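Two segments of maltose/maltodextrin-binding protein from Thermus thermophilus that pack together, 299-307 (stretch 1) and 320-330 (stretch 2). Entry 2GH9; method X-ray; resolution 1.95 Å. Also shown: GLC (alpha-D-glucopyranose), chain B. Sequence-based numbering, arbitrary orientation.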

ATOM      1  N   PHE A 299      -4.161 -13.087 -10.664  1.00 23.10           N
ATOM      2  CA  PHE A 299      -4.440 -12.232  -9.520  1.00 23.21           C
ATOM      3  C   PHE A 299      -4.795 -10.812  -9.978  1.00 21.98           C
ATOM      4  O   PHE A 299      -5.717 -10.227  -9.455  1.00 22.93           O
ATOM      5  N   ASN A 300      -4.081 -10.260 -10.952  1.00 23.06           N
ATOM      6  CA  ASN A 300      -4.389  -8.918 -11.454  1.00 23.06           C
ATOM      7  C   ASN A 300      -5.779  -8.872 -12.047  1.00 23.70           C
ATOM      8  O   ASN A 300      -6.532  -7.919 -11.843  1.00 23.18           O
ATOM      9  N   GLN A 301      -6.130  -9.924 -12.776  1.00 23.74           N
ATOM     10  CA  GLN A 301      -7.414  -9.965 -13.460  1.00 24.46           C
ATOM     11  C   GLN A 301      -8.552 -10.077 -12.472  1.00 25.05           C
ATOM     12  O   GLN A 301      -9.562  -9.399 -12.636  1.00 25.81           O
ATOM     13  N   ALA A 302      -8.345 -10.845 -11.401  1.00 25.25           N
ATOM     14  CA  ALA A 302      -9.332 -10.986 -10.323  1.00 24.78           C
ATOM     15  C   ALA A 302      -9.522  -9.693  -9.535  1.00 25.07           C
ATOM     16  O   ALA A 302     -10.656  -9.342  -9.127  1.00 24.73           O
ATOM     17  N   GLY A 303      -8.408  -8.995  -9.319  1.00 24.37           N
ATOM     18  CA  GLY A 303      -8.383  -7.777  -8.516  1.00 24.00           C
ATOM     19  C   GLY A 303      -7.838  -6.594  -9.284  1.00 23.70           C
ATOM     20  O   GLY A 303      -8.576  -5.929 -10.036  1.00 23.98           O
ATOM     21  N   GLY A 304      -6.558  -6.311  -9.083  1.00 22.81           N
ATOM     22  CA  GLY A 304      -5.890  -5.258  -9.826  1.00 22.44           C
ATOM     23  C   GLY A 304      -4.466  -4.869  -9.486  1.00 21.88           C
ATOM     24  O   GLY A 304      -3.911  -3.960 -10.117  1.00 22.05           O
ATOM     25  N   ARG A 305      -3.854  -5.521  -8.508  1.00 21.64           N
ATOM     26  CA  ARG A 305      -2.466  -5.201  -8.147  1.00 21.80           C
ATOM     27  C   ARG A 305      -1.536  -5.637  -9.285  1.00 22.28           C
ATOM     28  O   ARG A 305      -1.827  -6.589 -10.005  1.00 23.11           O
ATOM     29  N   ILE A 306      -0.455  -4.908  -9.465  1.00 22.18           N
ATOM     30  CA  ILE A 306       0.334  -5.014 -10.702  1.00 22.96           C
ATOM     31  C   ILE A 306       1.452  -6.037 -10.516  1.00 23.13           C
ATOM     32  O   ILE A 306       2.210  -5.931  -9.564  1.00 23.47           O
ATOM     33  N   PRO A 307       1.560  -7.040 -11.410  1.00 23.55           N
ATOM     34  CA  PRO A 307       2.713  -7.970 -11.310  1.00 24.05           C
ATOM     35  C   PRO A 307       4.078  -7.286 -11.258  1.00 24.33           C
ATOM     36  O   PRO A 307       4.294  -6.276 -11.928  1.00 24.41           O
ATOM     37  N   PRO A 320      -6.338  -2.068 -18.916  1.00 31.55           N
ATOM     38  CA  PRO A 320      -6.643  -0.719 -18.439  1.00 31.35           C
ATOM     39  C   PRO A 320      -6.070  -0.367 -17.053  1.00 30.34           C
ATOM     40  O   PRO A 320      -5.625   0.766 -16.839  1.00 31.07           O
ATOM     41  N   VAL A 321      -6.116  -1.331 -16.136  1.00 29.21           N
ATOM     42  CA  VAL A 321      -5.581  -1.173 -14.780  1.00 28.28           C
ATOM     43  C   VAL A 321      -4.066  -1.066 -14.834  1.00 27.81           C
ATOM     44  O   VAL A 321      -3.478  -0.205 -14.179  1.00 27.22           O
ATOM     45  N   VAL A 322      -3.425  -1.919 -15.634  1.00 27.55           N
ATOM     46  CA  VAL A 322      -1.968  -1.894 -15.737  1.00 27.39           C
ATOM     47  C   VAL A 322      -1.506  -0.601 -16.424  1.00 26.92           C
ATOM     48  O   VAL A 322      -0.615   0.063 -15.919  1.00 26.86           O
ATOM     49  N   ALA A 323      -2.132  -0.239 -17.539  1.00 27.54           N
ATOM     50  CA  ALA A 323      -1.829   1.032 -18.239  1.00 27.80           C
ATOM     51  C   ALA A 323      -2.051   2.251 -17.332  1.00 28.09           C
ATOM     52  O   ALA A 323      -1.230   3.181 -17.317  1.00 29.42           O
ATOM     53  N   GLY A 324      -3.144   2.238 -16.569  1.00 27.96           N
ATOM     54  CA  GLY A 324      -3.438   3.312 -15.623  1.00 27.47           C
ATOM     55  C   GLY A 324      -2.356   3.470 -14.558  1.00 27.50           C
ATOM     56  O   GLY A 324      -1.824   4.560 -14.340  1.00 26.40           O
ATOM     57  N   PHE A 325      -2.010   2.386 -13.892  1.00 26.79           N
ATOM     58  CA  PHE A 325      -0.965   2.469 -12.866  1.00 26.94           C
ATOM     59  C   PHE A 325       0.462   2.674 -13.382  1.00 27.25           C
ATOM     60  O   PHE A 325       1.316   3.200 -12.636  1.00 27.63           O
ATOM     61  N   SER A 326       0.721   2.328 -14.643  1.00 27.33           N
ATOM     62  CA  SER A 326       2.016   2.616 -15.280  1.00 28.14           C
ATOM     63  C   SER A 326       2.277   4.117 -15.439  1.00 28.22           C
ATOM     64  O   SER A 326       3.418   4.552 -15.587  1.00 28.66           O
ATOM     65  N   LYS A 327       1.221   4.915 -15.405  1.00 28.04           N
ATOM     66  CA  LYS A 327       1.353   6.344 -15.504  1.00 27.64           C
ATOM     67  C   LYS A 327       1.440   6.982 -14.115  1.00 26.94           C
ATOM     68  O   LYS A 327       1.778   8.153 -13.994  1.00 27.19           O
ATOM     69  N   VAL A 328       1.138   6.201 -13.078  1.00 25.20           N
ATOM     70  CA  VAL A 328       1.171   6.672 -11.698  1.00 23.93           C
ATOM     71  C   VAL A 328       2.471   6.258 -11.014  1.00 23.67           C
ATOM     72  O   VAL A 328       3.087   7.069 -10.321  1.00 22.51           O
ATOM     73  N   PHE A 329       2.918   5.015 -11.214  1.00 23.46           N
ATOM     74  CA  PHE A 329       4.111   4.541 -10.494  1.00 23.46           C
ATOM     75  C   PHE A 329       5.358   5.397 -10.649  1.00 23.80           C
ATOM     76  O   PHE A 329       6.084   5.589  -9.686  1.00 22.87           O
ATOM     77  N   PRO A 330       5.630   5.904 -11.858  1.00 24.52           N
ATOM     78  CA  PRO A 330       6.821   6.757 -12.003  1.00 24.99           C
ATOM     79  C   PRO A 330       6.801   8.068 -11.226  1.00 25.21           C
ATOM     80  O   PRO A 330       7.857   8.680 -11.054  1.00 25.51           O
TER

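A recurring way to seat an extended segment against a helix is to let one branched side chain serve as the bump and to build its hollow from residues on a helix and on the turn that follows it. The contact between 299-307 and 320-330 in this maltose/maltodextrin-binding protein illustrates the principle on a small scale, burying 286 Å² in total. The bump is Ile306, at the start of a short strand. Its CA-to-CB bond points toward the helical stretch, and it is the residue most covered by the other segment.

The hollow is assembled from Val321, Val322, Phe325 and Phe329. The spacing suits a helix: Val321 and Phe325 are four residues apart, about one turn, and Val322 broadens the site at its flank, its CA-to-CB bond running sideways. Phe329, in a 3-10 segment, stands a further four residues along and adds a wall. With chi1 and chi2 both m, Ile306 carries CD1 to the two valines, with Ile306 CD1 4.0 Å from Val321 CG1 and 4.0 Å from Val322 CG2. Both valines are t, so the same rotamer is used at neighbouring positions. Nearer the root of the isoleucine, Ile306 CG1 lies 4.0 Å from Phe325 CB and 3.7 Å from Phe329 CZ. The two phenylalanines are m, with chi1 of -77° and -69°, and each ring meets the isoleucine obliquely. One side chain thus reaches four neighbours at distances typical of apolar contact.

A second fit lies at Gly304, where bare backbone meets the helix. Gly304 O comes within 3.3 Å of Val321 CG1, the shortest contact between the stretches. A CB at Gly304 would point sideways and, in ideal geometry, would lie 3.6 Å from Val321 CG1. Here Val321 supplies the bump and bare backbone the receiving surface. The CA atoms of Gly304 and Val321 are 6.4 Å apart, as are those of Ile306 and Val322, so the backbones are equally spaced at both points.

No hydrogen bond crosses between the stretches. Asn300, on the preceding helix with chi1 t, has its CA-to-CB bond toward the other stretch, and Asn300 ND2 rests 3.9 Å from Val322 CG2. Asn300 ND2 also donates to Arg305 O at 3.0 Å and a nearly straight 167°, tying the helix to the loop that leads into Ile306. Off the contact, on the partner segment, Ser326 OG, from a p rotamer, donates to Ala323 O at 3.0 Å.

The side chain preceding the bump has a different task. The CA-to-CB bond of Arg305 points away from 320-330; the side chain extends through t at chi2 and chi3 and binds the glucose: Arg305 NH1 donates to GLC O3 at 3.0 Å and Arg305 NH2 to GLC O2 at 2.9 Å. Adjacent residues thus divide the work, Ile306 packing inward while Arg305 holds the sugar.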

ATOM      1  CB  PHE A 299      -3.242 -12.235  -8.562  1.00 22.54           C
ATOM      2  CG  PHE A 299      -3.523 -11.625  -7.208  1.00 23.09           C
ATOM      3  CD1 PHE A 299      -4.345 -12.276  -6.293  1.00 21.60           C
ATOM      4  CD2 PHE A 299      -2.939 -10.422  -6.834  1.00 21.87           C
ATOM      5  CE1 PHE A 299      -4.576 -11.749  -5.042  1.00 23.63           C
ATOM      6  CE2 PHE A 299      -3.168  -9.877  -5.537  1.00 22.73           C
ATOM      7  CZ  PHE A 299      -3.964 -10.538  -4.651  1.00 21.64           C
ATOM      8  CB  ASN A 300      -3.360  -8.469 -12.493  1.00 23.42           C
ATOM      9  CG  ASN A 300      -3.736  -7.132 -13.172  1.00 22.97           C
ATOM     10  OD1 ASN A 300      -4.363  -7.130 -14.206  1.00 22.71           O
ATOM     11  ND2 ASN A 300      -3.395  -6.011 -12.542  1.00 20.90           N
ATOM     12  CB  GLN A 301      -7.424 -11.074 -14.515  1.00 25.11           C
ATOM     13  CG  GLN A 301      -6.418 -10.792 -15.641  1.00 24.90           C
ATOM     14  CD  GLN A 301      -6.675  -9.461 -16.335  1.00 28.55           C
ATOM     15  OE1 GLN A 301      -5.938  -8.473 -16.132  1.00 30.77           O
ATOM     16  NE2 GLN A 301      -7.723  -9.416 -17.162  1.00 25.67           N
ATOM     17  CB  ALA A 302      -8.891 -12.072  -9.378  1.00 25.64           C
ATOM     18  CB  ARG A 305      -2.051  -5.875  -6.830  1.00 21.11           C
ATOM     19  CG  ARG A 305      -2.990  -5.575  -5.675  1.00 20.66           C
ATOM     20  CD  ARG A 305      -2.458  -6.122  -4.424  1.00 19.57           C
ATOM     21  NE  ARG A 305      -3.506  -6.482  -3.472  1.00 18.62           N
ATOM     22  CZ  ARG A 305      -3.474  -6.203  -2.180  1.00 16.86           C
ATOM     23  NH1 ARG A 305      -2.455  -5.531  -1.638  1.00 19.91           N
ATOM     24  NH2 ARG A 305      -4.462  -6.603  -1.409  1.00 18.02           N
ATOM     25  CB  ILE A 306       0.916  -3.639 -11.100  1.00 23.29           C
ATOM     26  CG1 ILE A 306      -0.195  -2.562 -11.116  1.00 22.86           C
ATOM     27  CG2 ILE A 306       1.669  -3.697 -12.474  1.00 21.70           C
ATOM     28  CD1 ILE A 306      -1.489  -2.991 -11.847  1.00 22.33           C
ATOM     29  CB  PRO A 307       2.592  -8.814 -12.586  1.00 24.03           C
ATOM     30  CG  PRO A 307       1.120  -8.825 -12.856  1.00 23.96           C
ATOM     31  CD  PRO A 307       0.652  -7.427 -12.499  1.00 23.47           C
ATOM     32  CB  PRO A 320      -8.165  -0.724 -18.386  1.00 31.09           C
ATOM     33  CG  PRO A 320      -8.571  -1.742 -19.334  1.00 32.51           C
ATOM     34  CD  PRO A 320      -7.568  -2.811 -19.227  1.00 31.74           C
ATOM     35  CB  VAL A 321      -6.020  -2.342 -13.839  1.00 27.43           C
ATOM     36  CG1 VAL A 321      -5.359  -2.226 -12.455  1.00 25.99           C
ATOM     37  CG2 VAL A 321      -7.510  -2.380 -13.682  1.00 26.24           C
ATOM     38  CB  VAL A 322      -1.411  -3.168 -16.439  1.00 27.06           C
ATOM     39  CG1 VAL A 322       0.110  -3.080 -16.646  1.00 26.38           C
ATOM     40  CG2 VAL A 322      -1.759  -4.383 -15.624  1.00 26.29           C
ATOM     41  CB  ALA A 323      -2.678   1.169 -19.508  1.00 28.44           C
ATOM     42  CB  PHE A 325      -1.059   1.294 -11.889  1.00 26.11           C
ATOM     43  CG  PHE A 325      -2.159   1.451 -10.889  1.00 25.07           C
ATOM     44  CD1 PHE A 325      -1.982   2.263  -9.771  1.00 24.91           C
ATOM     45  CD2 PHE A 325      -3.375   0.839 -11.075  1.00 24.29           C
ATOM     46  CE1 PHE A 325      -2.997   2.439  -8.864  1.00 24.06           C
ATOM     47  CE2 PHE A 325      -4.396   1.010 -10.160  1.00 24.18           C
ATOM     48  CZ  PHE A 325      -4.198   1.826  -9.057  1.00 24.01           C
ATOM     49  CB  SER A 326       2.135   1.917 -16.656  1.00 29.04           C
ATOM     50  OG  SER A 326       1.656   2.732 -17.734  1.00 32.63           O
ATOM     51  CB  LYS A 327       0.186   6.908 -16.324  1.00 29.40           C
ATOM     52  CG  LYS A 327       0.252   6.518 -17.843  1.00 30.83           C
ATOM     53  CD  LYS A 327       1.384   7.292 -18.555  1.00 34.42           C
ATOM     54  CE  LYS A 327       1.913   6.602 -19.866  1.00 35.99           C
ATOM     55  NZ  LYS A 327       2.876   5.475 -19.629  1.00 38.03           N
ATOM     56  CB  VAL A 328      -0.071   6.173 -10.888  1.00 23.55           C
ATOM     57  CG1 VAL A 328       0.071   6.526  -9.405  1.00 22.10           C
ATOM     58  CG2 VAL A 328      -1.357   6.727 -11.460  1.00 20.96           C
ATOM     59  CB  PHE A 329       4.466   3.081 -10.840  1.00 23.16           C
ATOM     60  CG  PHE A 329       3.474   2.050 -10.320  1.00 22.96           C
ATOM     61  CD1 PHE A 329       2.482   2.372  -9.390  1.00 21.20           C
ATOM     62  CD2 PHE A 329       3.565   0.739 -10.761  1.00 23.52           C
ATOM     63  CE1 PHE A 329       1.600   1.407  -8.937  1.00 22.03           C
ATOM     64  CE2 PHE A 329       2.683  -0.225 -10.323  1.00 22.28           C
ATOM     65  CZ  PHE A 329       1.706   0.103  -9.391  1.00 23.36           C
ATOM     66  CB  PRO A 330       6.861   7.046 -13.506  1.00 25.26           C
ATOM     67  CG  PRO A 330       6.111   5.921 -14.117  1.00 25.49           C
ATOM     68  CD  PRO A 330       4.965   5.696 -13.152  1.00 24.86           C
TER
HETATM   69  C1  GLC B   1      -6.705  -4.510   2.771  1.00 20.95           C
HETATM   70  C2  GLC B   1      -5.816  -4.618   1.533  1.00 18.57           C
HETATM   71  C3  GLC B   1      -4.489  -3.934   1.798  1.00 16.80           C
HETATM   72  C4  GLC B   1      -4.738  -2.471   2.196  1.00 16.49           C
HETATM   73  C5  GLC B   1      -5.644  -2.378   3.434  1.00 18.76           C
HETATM   74  C6  GLC B   1      -6.044  -0.920   3.731  1.00 19.24           C
HETATM   75  O1  GLC B   1      -6.142  -5.322   3.799  1.00 25.38           O
HETATM   76  O2  GLC B   1      -5.636  -5.999   1.149  1.00 17.50           O
HETATM   77  O3  GLC B   1      -3.613  -4.011   0.661  1.00 17.32           O
HETATM   78  O4  GLC B   1      -3.508  -1.893   2.597  1.00 17.46           O
HETATM   79  O5  GLC B   1      -6.821  -3.153   3.214  1.00 19.78           O
HETATM   80  O6  GLC B   1      -6.941  -0.831   4.855  1.00 20.67           O